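PDB 4OEV: putative peptide ABC-transport system periplasmic peptide-binding protein from Campylobacter jejuni, which binds nickel(II) outside the cytoplasm, seen here together with oxalate, and probably hands it to an ABC-type importer. Local coordinates for residues Leu50-Asp55 with Leu67-Leu72; Lys257-Leu262 with Tyr449-Phe454; Asn263-Lys268 with Ser353-Ile358. One frame throughout, in Å; residues are numbered along the deposited sequence.

Contact 1 (Leu50-Asp55 with Leu67-Leu72); sequences LAKSWD and LRDDVL
Arg-68, whose aliphatic part packs against Lys-52, turns the NE/NH1 edge of its guanidinium to the carboxylate of Asp-70; on the other segment, the Trp-54 ring receives Ala-51 O at its edge and nearly in its plane. Both flat groups are thus engaged edge-on. Arg-68 follows the open end of a beta hairpin of strands 51-56 and 62-67, with a classic beta bulge in which Lys-52 and Ser-53 together face Phe-66; Trp-54 lies further along strand 51-56. Ala-51 and Leu-67 form an antiparallel, non-hydrogen-bonded pair with CA atoms 4.1 Å apart. Just beyond it, Arg-68 N donates to Leu-50 O at 2.9 Å with an N-H...O angle of 177°, the evidence that pairing persists into the loop.

Arg-68 engages the Asp-70 carboxylate through two nitrogens: NE donates to OD1, and NH1 donates to OD2 at 2.7 Å, each oxygen using its syn lone pair. The bend at chi3 (53°) directs the guanidinium to this carboxylate, while Arg-68 CG lies 3.4 Å from Leu-50 O. This two-point salt bridge should restrain rotation of the guanidinium; the Arg-68 side chain also touches Tyr-183.

Lys-52 runs extended beyond CG and crosses the Arg-68 side chain at about a right angle, its CG 3.6 Å from Arg-68 CG. Its NZ approaches Asp-69 OD1, but at 4.1 Å the charges can attract without forming a salt bridge. Asp-69 N, buried by the contact, has no partner in the model.

Apolar packing covers the buried side. Ala-51 CB meets Leu-67 CD2, the same methyl that reaches Ala-51 CA. Further along the loop, Val-71 is crossed at roughly a right angle by Leu-50, whose CD2 is nearly equidistant from both methyls, 3.7 Å from Val-71 CG1 and 3.8 Å from Val-71 CG2.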
loop_
_atom_site.group_PDB
_atom_site.type_symbol
_atom_site.label_atom_id
_atom_site.label_comp_id
_atom_site.label_asym_id
_atom_site.label_seq_id
_atom_site.Cartn_x
_atom_site.Cartn_y
_atom_site.Cartn_z
ATOM N N LEU A 50 -5.908 -20.946 -5.018
ATOM C CA LEU A 50 -5.936 -22.207 -4.264
ATOM C C LEU A 50 -7.352 -22.721 -4.183
ATOM O O LEU A 50 -7.583 -23.949 -4.058
ATOM C CB LEU A 50 -5.359 -22.044 -2.862
ATOM C CG LEU A 50 -3.841 -21.884 -2.757
ATOM C CD1 LEU A 50 -3.451 -21.637 -1.283
ATOM C CD2 LEU A 50 -3.095 -23.093 -3.338
ATOM N N ALA A 51 -8.317 -21.819 -4.282
ATOM C CA ALA A 51 -9.721 -22.239 -4.293
ATOM C C ALA A 51 -10.223 -22.375 -5.737
ATOM O O ALA A 51 -9.994 -21.470 -6.541
ATOM C CB ALA A 51 -10.584 -21.268 -3.510
ATOM N N LYS A 52 -10.872 -23.509 -6.070
ATOM C CA LYS A 52 -11.438 -23.722 -7.409
ATOM C C LYS A 52 -12.703 -22.891 -7.693
ATOM O O LYS A 52 -12.899 -22.406 -8.811
ATOM C CB LYS A 52 -11.816 -25.235 -7.624
ATOM C CG LYS A 52 -10.668 -26.246 -7.548
ATOM C CD LYS A 52 -11.119 -27.729 -7.774
ATOM C CE LYS A 52 -9.903 -28.625 -8.191
ATOM N NZ LYS A 52 -10.193 -30.013 -8.689
ATOM N N SER A 53 -13.589 -22.763 -6.690
ATOM C CA SER A 53 -14.805 -21.947 -6.806
ATOM C C SER A 53 -15.412 -21.647 -5.436
ATOM O O SER A 53 -14.912 -22.100 -4.404
ATOM C CB SER A 53 -15.866 -22.615 -7.658
ATOM O OG SER A 53 -16.538 -23.648 -6.930
ATOM N N TRP A 54 -16.480 -20.856 -5.463
ATOM C CA TRP A 54 -17.149 -20.401 -4.251
ATOM C C TRP A 54 -18.569 -19.887 -4.534
ATOM O O TRP A 54 -18.842 -19.356 -5.614
ATOM C CB TRP A 54 -16.304 -19.302 -3.561
ATOM C CG TRP A 54 -15.910 -18.159 -4.457
ATOM C CD1 TRP A 54 -16.621 -17.021 -4.714
ATOM C CD2 TRP A 54 -14.716 -18.067 -5.257
ATOM N NE1 TRP A 54 -15.929 -16.214 -5.595
ATOM C CE2 TRP A 54 -14.766 -16.849 -5.950
ATOM C CE3 TRP A 54 -13.604 -18.889 -5.426
ATOM C CZ2 TRP A 54 -13.748 -16.446 -6.808
ATOM C CZ3 TRP A 54 -12.610 -18.497 -6.299
ATOM C CH2 TRP A 54 -12.689 -17.294 -6.975
ATOM N N ASP A 55 -19.456 -20.058 -3.550
ATOM C CA ASP A 55 -20.815 -19.540 -3.568
ATOM C C ASP A 55 -21.087 -18.701 -2.322
ATOM O O ASP A 55 -20.797 -19.141 -1.206
ATOM C CB ASP A 55 -21.829 -20.714 -3.647
ATOM C CG ASP A 55 -21.584 -21.629 -4.861
ATOM O OD1 ASP A 55 -21.956 -21.233 -5.990
ATOM O OD2 ASP A 55 -20.923 -22.678 -4.716
ATOM N N LEU A 67 -11.921 -26.105 -2.775
ATOM C CA LEU A 67 -10.468 -26.003 -2.941
ATOM C C LEU A 67 -9.874 -26.941 -3.987
ATOM O O LEU A 67 -10.470 -27.983 -4.262
ATOM C CB LEU A 67 -9.808 -26.289 -1.605
ATOM C CG LEU A 67 -10.464 -25.485 -0.473
ATOM C CD1 LEU A 67 -9.854 -25.881 0.828
ATOM C CD2 LEU A 67 -10.215 -23.972 -0.764
ATOM N N ARG A 68 -8.680 -26.611 -4.504
ATOM C CA ARG A 68 -7.942 -27.575 -5.345
ATOM C C ARG A 68 -7.453 -28.743 -4.482
ATOM O O ARG A 68 -7.117 -28.541 -3.310
ATOM C CB ARG A 68 -6.763 -26.902 -6.058
ATOM C CG ARG A 68 -7.159 -25.728 -6.924
ATOM C CD ARG A 68 -5.946 -25.117 -7.712
ATOM N NE ARG A 68 -5.194 -26.139 -8.485
ATOM C CZ ARG A 68 -4.718 -25.976 -9.720
ATOM N NH1 ARG A 68 -4.043 -26.952 -10.324
ATOM N NH2 ARG A 68 -4.933 -24.853 -10.378
ATOM N N ASP A 69 -7.470 -29.974 -5.005
ATOM C CA ASP A 69 -6.948 -31.067 -4.185
ATOM C C ASP A 69 -5.518 -31.411 -4.581
ATOM O O ASP A 69 -4.857 -32.218 -3.931
ATOM C CB ASP A 69 -7.854 -32.307 -4.230
ATOM C CG ASP A 69 -8.157 -32.796 -5.637
ATOM O OD1 ASP A 69 -7.527 -32.355 -6.616
ATOM O OD2 ASP A 69 -9.034 -33.678 -5.748
ATOM N N ASP A 70 -5.004 -30.702 -5.578
ATOM C CA ASP A 70 -3.710 -31.052 -6.168
ATOM C C ASP A 70 -2.554 -30.131 -5.774
ATOM O O ASP A 70 -1.559 -30.032 -6.490
ATOM C CB ASP A 70 -3.835 -31.073 -7.697
ATOM C CG ASP A 70 -4.136 -29.712 -8.278
ATOM O OD1 ASP A 70 -4.566 -28.799 -7.526
ATOM O OD2 ASP A 70 -3.926 -29.549 -9.507
ATOM N N VAL A 71 -2.673 -29.446 -4.634
ATOM C CA VAL A 71 -1.631 -28.509 -4.230
ATOM C C VAL A 71 -0.695 -29.059 -3.157
ATOM O O VAL A 71 -1.137 -29.676 -2.194
ATOM C CB VAL A 71 -2.260 -27.193 -3.724
ATOM C CG1 VAL A 71 -1.186 -26.251 -3.181
ATOM C CG2 VAL A 71 -3.112 -26.555 -4.834
ATOM N N LEU A 72 0.600 -28.869 -3.354
ATOM C CA LEU A 72 1.590 -29.160 -2.325
ATOM C C LEU A 72 2.194 -27.864 -1.746
ATOM O O LEU A 72 2.424 -26.913 -2.483
ATOM C CB LEU A 72 2.726 -30.002 -2.877
ATOM C CG LEU A 72 2.599 -31.528 -2.951
ATOM C CD1 LEU A 72 1.151 -31.996 -2.706
ATOM C CD2 LEU A 72 3.181 -31.995 -4.269
#

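Contact 2 (Lys257-Leu262 with Tyr449-Phe454); sequences KVRQAL and YENPPF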
loop_
_atom_site.group_PDB
_atom_site.type_symbol
_atom_site.label_atom_id
_atom_site.label_comp_id
_atom_site.label_asym_id
_atom_site.label_seq_id
_atom_site.Cartn_x
_atom_site.Cartn_y
_atom_site.Cartn_z
ATOM N N LYS A 257 -9.375 25.396 10.314
ATOM C CA LYS A 257 -9.095 26.514 9.397
ATOM C C LYS A 257 -7.659 26.493 8.906
ATOM O O LYS A 257 -7.385 26.875 7.775
ATOM C CB LYS A 257 -9.382 27.858 10.075
ATOM C CG LYS A 257 -10.892 28.142 10.271
ATOM C CD LYS A 257 -11.110 29.389 11.196
ATOM C CE LYS A 257 -12.600 29.658 11.481
ATOM N NZ LYS A 257 -12.836 30.743 12.510
ATOM N N VAL A 258 -6.732 26.096 9.770
ATOM C CA VAL A 258 -5.314 26.031 9.376
ATOM C C VAL A 258 -5.099 24.939 8.307
ATOM O O VAL A 258 -4.463 25.154 7.281
ATOM C CB VAL A 258 -4.439 25.741 10.603
ATOM C CG1 VAL A 258 -2.990 25.322 10.181
ATOM C CG2 VAL A 258 -4.462 26.951 11.566
ATOM N N ARG A 259 -5.686 23.766 8.518
ATOM C CA ARG A 259 -5.531 22.688 7.570
ATOM C C ARG A 259 -6.207 23.040 6.238
ATOM O O ARG A 259 -5.666 22.746 5.168
ATOM C CB ARG A 259 -6.115 21.382 8.147
ATOM C CG ARG A 259 -5.216 20.724 9.139
ATOM C CD ARG A 259 -5.846 19.481 9.668
ATOM N NE ARG A 259 -6.845 19.745 10.720
ATOM C CZ ARG A 259 -8.132 19.418 10.640
ATOM N NH1 ARG A 259 -8.909 19.689 11.684
ATOM N NH2 ARG A 259 -8.660 18.820 9.539
ATOM N N GLN A 260 -7.358 23.711 6.286
ATOM C CA GLN A 260 -7.976 24.127 5.036
ATOM C C GLN A 260 -7.102 25.189 4.332
ATOM O O GLN A 260 -6.925 25.197 3.117
ATOM C CB GLN A 260 -9.362 24.698 5.301
ATOM C CG GLN A 260 -10.327 23.716 5.946
ATOM C CD GLN A 260 -11.656 24.383 6.304
ATOM O OE1 GLN A 260 -11.678 25.485 6.863
ATOM N NE2 GLN A 260 -12.760 23.712 6.000
ATOM N N ALA A 261 -6.563 26.094 5.119
ATOM C CA ALA A 261 -5.730 27.152 4.541
ATOM C C ALA A 261 -4.512 26.550 3.820
ATOM O O ALA A 261 -4.171 26.971 2.702
ATOM C CB ALA A 261 -5.322 28.122 5.607
ATOM N N LEU A 262 -3.855 25.574 4.447
ATOM C CA LEU A 262 -2.688 24.949 3.832
ATOM C C LEU A 262 -3.053 24.218 2.533
ATOM O O LEU A 262 -2.270 24.194 1.574
ATOM C CB LEU A 262 -2.024 23.992 4.814
ATOM C CG LEU A 262 -1.529 24.733 6.052
ATOM C CD1 LEU A 262 -1.059 23.790 7.054
ATOM C CD2 LEU A 262 -0.362 25.684 5.687
ATOM N N TYR A 449 -13.372 15.877 2.817
ATOM C CA TYR A 449 -13.261 17.248 2.329
ATOM C C TYR A 449 -13.551 18.219 3.478
ATOM O O TYR A 449 -12.892 19.257 3.589
ATOM C CB TYR A 449 -14.212 17.546 1.138
ATOM C CG TYR A 449 -14.288 19.050 0.881
ATOM C CD1 TYR A 449 -13.302 19.711 0.137
ATOM C CD2 TYR A 449 -15.298 19.832 1.453
ATOM C CE1 TYR A 449 -13.335 21.073 -0.041
ATOM C CE2 TYR A 449 -15.333 21.209 1.267
ATOM C CZ TYR A 449 -14.349 21.820 0.522
ATOM O OH TYR A 449 -14.371 23.192 0.327
ATOM N N GLU A 450 -14.572 17.927 4.287
ATOM C CA GLU A 450 -15.006 18.855 5.341
ATOM C C GLU A 450 -14.005 18.923 6.495
ATOM O O GLU A 450 -13.917 19.915 7.225
ATOM C CB GLU A 450 -16.403 18.471 5.899
ATOM C CG GLU A 450 -17.564 18.522 4.866
ATOM C CD GLU A 450 -17.812 19.907 4.245
ATOM O OE1 GLU A 450 -17.418 20.947 4.838
ATOM O OE2 GLU A 450 -18.423 19.965 3.153
ATOM N N ASN A 451 -13.284 17.834 6.689
ATOM C CA ASN A 451 -12.326 17.748 7.759
ATOM C C ASN A 451 -11.097 17.011 7.243
ATOM O O ASN A 451 -10.889 15.824 7.534
ATOM C CB ASN A 451 -12.947 17.055 8.968
ATOM C CG ASN A 451 -12.013 17.031 10.159
ATOM O OD1 ASN A 451 -11.043 17.808 10.242
ATOM N ND2 ASN A 451 -12.302 16.166 11.088
ATOM N N PRO A 452 -10.269 17.722 6.471
ATOM C CA PRO A 452 -9.169 17.094 5.717
ATOM C C PRO A 452 -8.027 16.604 6.632
ATOM O O PRO A 452 -7.467 17.348 7.417
ATOM C CB PRO A 452 -8.711 18.211 4.766
ATOM C CG PRO A 452 -9.143 19.523 5.477
ATOM C CD PRO A 452 -10.411 19.164 6.216
ATOM N N PRO A 453 -7.719 15.309 6.555
ATOM C CA PRO A 453 -6.589 14.783 7.323
ATOM C C PRO A 453 -5.254 15.124 6.639
ATOM O O PRO A 453 -4.181 15.015 7.267
ATOM C CB PRO A 453 -6.830 13.280 7.277
ATOM C CG PRO A 453 -7.513 13.077 5.970
ATOM C CD PRO A 453 -8.454 14.235 5.850
ATOM N N PHE A 454 -5.335 15.405 5.338
ATOM C CA PHE A 454 -4.142 15.529 4.473
ATOM C C PHE A 454 -4.158 16.817 3.651
ATOM O O PHE A 454 -5.190 17.508 3.534
ATOM C CB PHE A 454 -3.999 14.384 3.438
ATOM C CG PHE A 454 -3.827 12.953 3.991
ATOM C CD1 PHE A 454 -3.532 12.645 5.338
ATOM C CD2 PHE A 454 -3.871 11.889 3.076
ATOM C CE1 PHE A 454 -3.419 11.301 5.765
ATOM C CE2 PHE A 454 -3.748 10.544 3.494
ATOM C CZ PHE A 454 -3.500 10.255 4.830
#
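Arg-259 reaches from its helix to the end of helix 434-450, where its NH2 serves two acceptors. It donates to Asn-451 OD1 at 2.7 Å, that oxygen lying close to the guanidinium plane, and to Pro-452 O at 2.8 Å. The second bond is less well directed at the acceptor: the donor stands 43° above the carbonyl plane, off the lone pairs. NH1 adds a weak bond to the same Asn-451 OD1 at 3.2 Å, so one amide oxygen is shared by both terminal nitrogens, with the amide and guanidinium planes 57° apart.

Two torsions bring the groups together. The Arg-259 chain bends at chi3, and Asn-451 holds CG anti to its backbone N (chi1 -176°). Asn-451 is also the first residue to leave helical geometry, so the arginine binds a C-terminal helix exit and the proline carbonyl that follows. In the second shell, Lys-254 O accepts from Arg-259 NH1 and Asp-418 OD2 from Asn-451 ND2, which should hold the amide with OD1 toward the arginine. The Pro-452 ring adds packing, its CD 3.8 Å from Arg-259 NH2.

The contact thereby joins helix 256-265 to the connection between helix 434-450 and strand 454-467, with Phe-246 of strand 241-246 against Arg-259 and helix 304-313 against Gln-260.

Contact 3 (Asn263-Lys268 with Ser353-Ile358); sequences NYAVDK and SEFRKI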
loop_
_atom_site.group_PDB
_atom_site.type_symbol
_atom_site.label_atom_id
_atom_site.label_comp_id
_atom_site.label_asym_id
_atom_site.label_seq_id
_atom_site.Cartn_x
_atom_site.Cartn_y
_atom_site.Cartn_z
ATOM N N ASN A 263 -4.254 23.662 2.479
ATOM C CA ASN A 263 -4.731 23.067 1.230
ATOM C C ASN A 263 -4.909 24.130 0.130
ATOM O O ASN A 263 -4.451 23.930 -0.987
ATOM C CB ASN A 263 -6.018 22.325 1.460
ATOM C CG ASN A 263 -5.768 20.862 1.814
ATOM O OD1 ASN A 263 -5.617 20.025 0.922
ATOM N ND2 ASN A 263 -5.671 20.569 3.104
ATOM N N TYR A 264 -5.536 25.262 0.459
ATOM C CA TYR A 264 -5.754 26.345 -0.525
ATOM C C TYR A 264 -4.447 26.975 -0.990
ATOM O O TYR A 264 -4.391 27.652 -2.048
ATOM C CB TYR A 264 -6.673 27.442 0.054
ATOM C CG TYR A 264 -8.153 27.092 0.054
ATOM C CD1 TYR A 264 -8.837 26.881 -1.133
ATOM C CD2 TYR A 264 -8.867 26.992 1.244
ATOM C CE1 TYR A 264 -10.192 26.559 -1.134
ATOM C CE2 TYR A 264 -10.206 26.687 1.253
ATOM C CZ TYR A 264 -10.870 26.466 0.055
ATOM O OH TYR A 264 -12.210 26.122 0.055
ATOM N N ALA A 265 -3.384 26.753 -0.222
ATOM C CA ALA A 265 -2.108 27.387 -0.487
ATOM C C ALA A 265 -1.296 26.699 -1.586
ATOM O O ALA A 265 -0.382 27.298 -2.150
ATOM C CB ALA A 265 -1.291 27.430 0.783
ATOM N N VAL A 266 -1.588 25.437 -1.855
ATOM C CA VAL A 266 -0.732 24.656 -2.755
ATOM C C VAL A 266 -1.273 24.613 -4.194
ATOM O O VAL A 266 -2.410 24.206 -4.426
ATOM C CB VAL A 266 -0.570 23.183 -2.227
ATOM C CG1 VAL A 266 0.340 22.373 -3.203
ATOM C CG2 VAL A 266 0.031 23.176 -0.821
ATOM N N ASP A 267 -0.453 25.012 -5.159
ATOM C CA ASP A 267 -0.834 24.942 -6.569
ATOM C C ASP A 267 -0.482 23.560 -7.103
ATOM O O ASP A 267 0.615 23.346 -7.641
ATOM C CB ASP A 267 -0.141 26.058 -7.393
ATOM C CG ASP A 267 -0.598 26.101 -8.854
ATOM O OD1 ASP A 267 -1.489 25.313 -9.236
ATOM O OD2 ASP A 267 -0.107 26.970 -9.608
ATOM N N LYS A 268 -1.421 22.630 -6.930
ATOM C CA LYS A 268 -1.222 21.234 -7.291
ATOM C C LYS A 268 -1.040 21.062 -8.794
ATOM O O LYS A 268 -0.289 20.186 -9.233
ATOM C CB LYS A 268 -2.416 20.383 -6.831
ATOM C CG LYS A 268 -2.725 20.484 -5.364
ATOM C CD LYS A 268 -3.639 19.352 -4.962
ATOM C CE LYS A 268 -4.585 19.737 -3.871
ATOM N NZ LYS A 268 -5.501 18.562 -3.488
ATOM N N SER A 353 7.938 26.088 0.078
ATOM C CA SER A 353 7.870 27.242 -0.791
ATOM C C SER A 353 6.458 27.836 -0.894
ATOM O O SER A 353 6.278 29.059 -0.772
ATOM C CB SER A 353 8.360 26.859 -2.212
ATOM O OG SER A 353 8.042 27.966 -3.036
ATOM N N GLU A 354 5.466 26.973 -1.116
ATOM C CA GLU A 354 4.051 27.365 -1.231
ATOM C C GLU A 354 3.554 28.017 0.060
ATOM O O GLU A 354 2.863 29.053 0.032
ATOM C CB GLU A 354 3.179 26.113 -1.569
ATOM C CG GLU A 354 3.414 25.556 -2.986
ATOM C CD GLU A 354 3.070 26.577 -4.083
ATOM O OE1 GLU A 354 3.833 27.545 -4.281
ATOM O OE2 GLU A 354 2.034 26.424 -4.755
ATOM N N PHE A 355 3.958 27.443 1.192
ATOM C CA PHE A 355 3.505 27.970 2.477
ATOM C C PHE A 355 4.160 29.305 2.777
ATOM O O PHE A 355 3.560 30.192 3.391
ATOM C CB PHE A 355 3.826 27.014 3.576
ATOM C CG PHE A 355 3.099 25.671 3.456
ATOM C CD1 PHE A 355 1.934 25.535 2.710
ATOM C CD2 PHE A 355 3.623 24.571 4.066
ATOM C CE1 PHE A 355 1.270 24.288 2.638
ATOM C CE2 PHE A 355 2.968 23.293 3.989
ATOM C CZ PHE A 355 1.805 23.183 3.262
ATOM N N ARG A 356 5.430 29.401 2.425
ATOM C CA ARG A 356 6.178 30.640 2.660
ATOM C C ARG A 356 5.498 31.803 1.975
ATOM O O ARG A 356 5.468 32.933 2.508
ATOM C CB ARG A 356 7.618 30.497 2.174
ATOM C CG ARG A 356 8.406 31.793 2.297
ATOM C CD ARG A 356 9.877 31.654 2.004
ATOM N NE ARG A 356 10.366 32.903 1.384
ATOM C CZ ARG A 356 10.727 33.996 2.069
ATOM N NH1 ARG A 356 11.154 35.091 1.428
ATOM N NH2 ARG A 356 10.621 34.023 3.403
ATOM N N LYS A 357 4.911 31.538 0.808
ATOM C CA LYS A 357 4.240 32.591 0.056
ATOM C C LYS A 357 3.058 33.229 0.818
ATOM O O LYS A 357 2.761 34.381 0.599
ATOM C CB LYS A 357 3.728 32.067 -1.285
ATOM C CG LYS A 357 4.804 31.763 -2.305
ATOM C CD LYS A 357 4.180 31.423 -3.640
ATOM C CE LYS A 357 5.159 30.647 -4.490
ATOM N NZ LYS A 357 4.592 30.275 -5.807
ATOM N N ILE A 358 2.393 32.480 1.686
ATOM C CA ILE A 358 1.269 33.015 2.450
ATOM C C ILE A 358 1.636 33.290 3.912
ATOM O O ILE A 358 0.753 33.388 4.751
ATOM C CB ILE A 358 0.043 32.042 2.455
ATOM C CG1 ILE A 358 0.443 30.702 3.058
ATOM C CG2 ILE A 358 -0.537 31.865 1.051
ATOM C CD1 ILE A 358 -0.745 29.796 3.505
HETATM O O HOH W 1 0.887 29.615 -1.544
#
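Asp-267 N donates to Glu-354 OE2 at 2.9 Å with an N-H...O angle of 165°, the direct hydrogen bond between the segments. Glu-354 OE2 accepts through its anti lone pair, on the side away from OE1. A bend at chi2 (-61°) turns the Glu-354 carboxylate toward this amide; Asp-267 CB lies 3.4 Å from the same oxygen. OE1 forms a salt bridge with Lys-357 NZ at 3.2 Å, its hydrogen bond weak, one turn further along the same helix.

A water forms the second polar link, donating to Ala-265 O at 2.7 Å and to Glu-354 O at 2.6 Å, and so ties together two backbone carbonyls.

The apolar contacts lie beside these bonds. Ala-265 CB meets Ile-358 CD1 at 3.6 Å and sits at the edge of the Phe-355 ring, near its plane. Val-266 CG2 approaches Phe-355 CE1 obliquely at 3.8 Å, and Ile-455 of strand 454-467 touches both residues.

Asp-267 occupies the N-cap of helix 268-274, its OD1 making a weak bond to Ser-270 N. Glu-354 therefore holds the backbone NH of the residue that N-caps this helix. Asp-267 OD2, 5.3 Å from Glu-354 OE2, would tend to raise the glutamate's proton affinity, an effect that Lys-357 and the amide donor should offset.

Overall arrangement
Contact 1 lies apart from the other two, on the opposite side of the chain's centre: its centre is about 48 Å from that of contact 2 and about 54 Å from that of contact 3. It closes early in the chain, on an antiparallel four-stranded sheet, before the others open. Contacts 2 and 3 have centres about 13 Å apart and share helix 256-265, with contact 3 nested inside the loop that contact 2 closes. They touch where Asn-263 ND2 probably bonds Phe-454 O, 3.1 Å away. That helix and the residues just after it meet the exit of helix 434-450 and helix 342-357 beside the sheet containing strand 454-467, consistent with the separate lobes of a solute-binding protein.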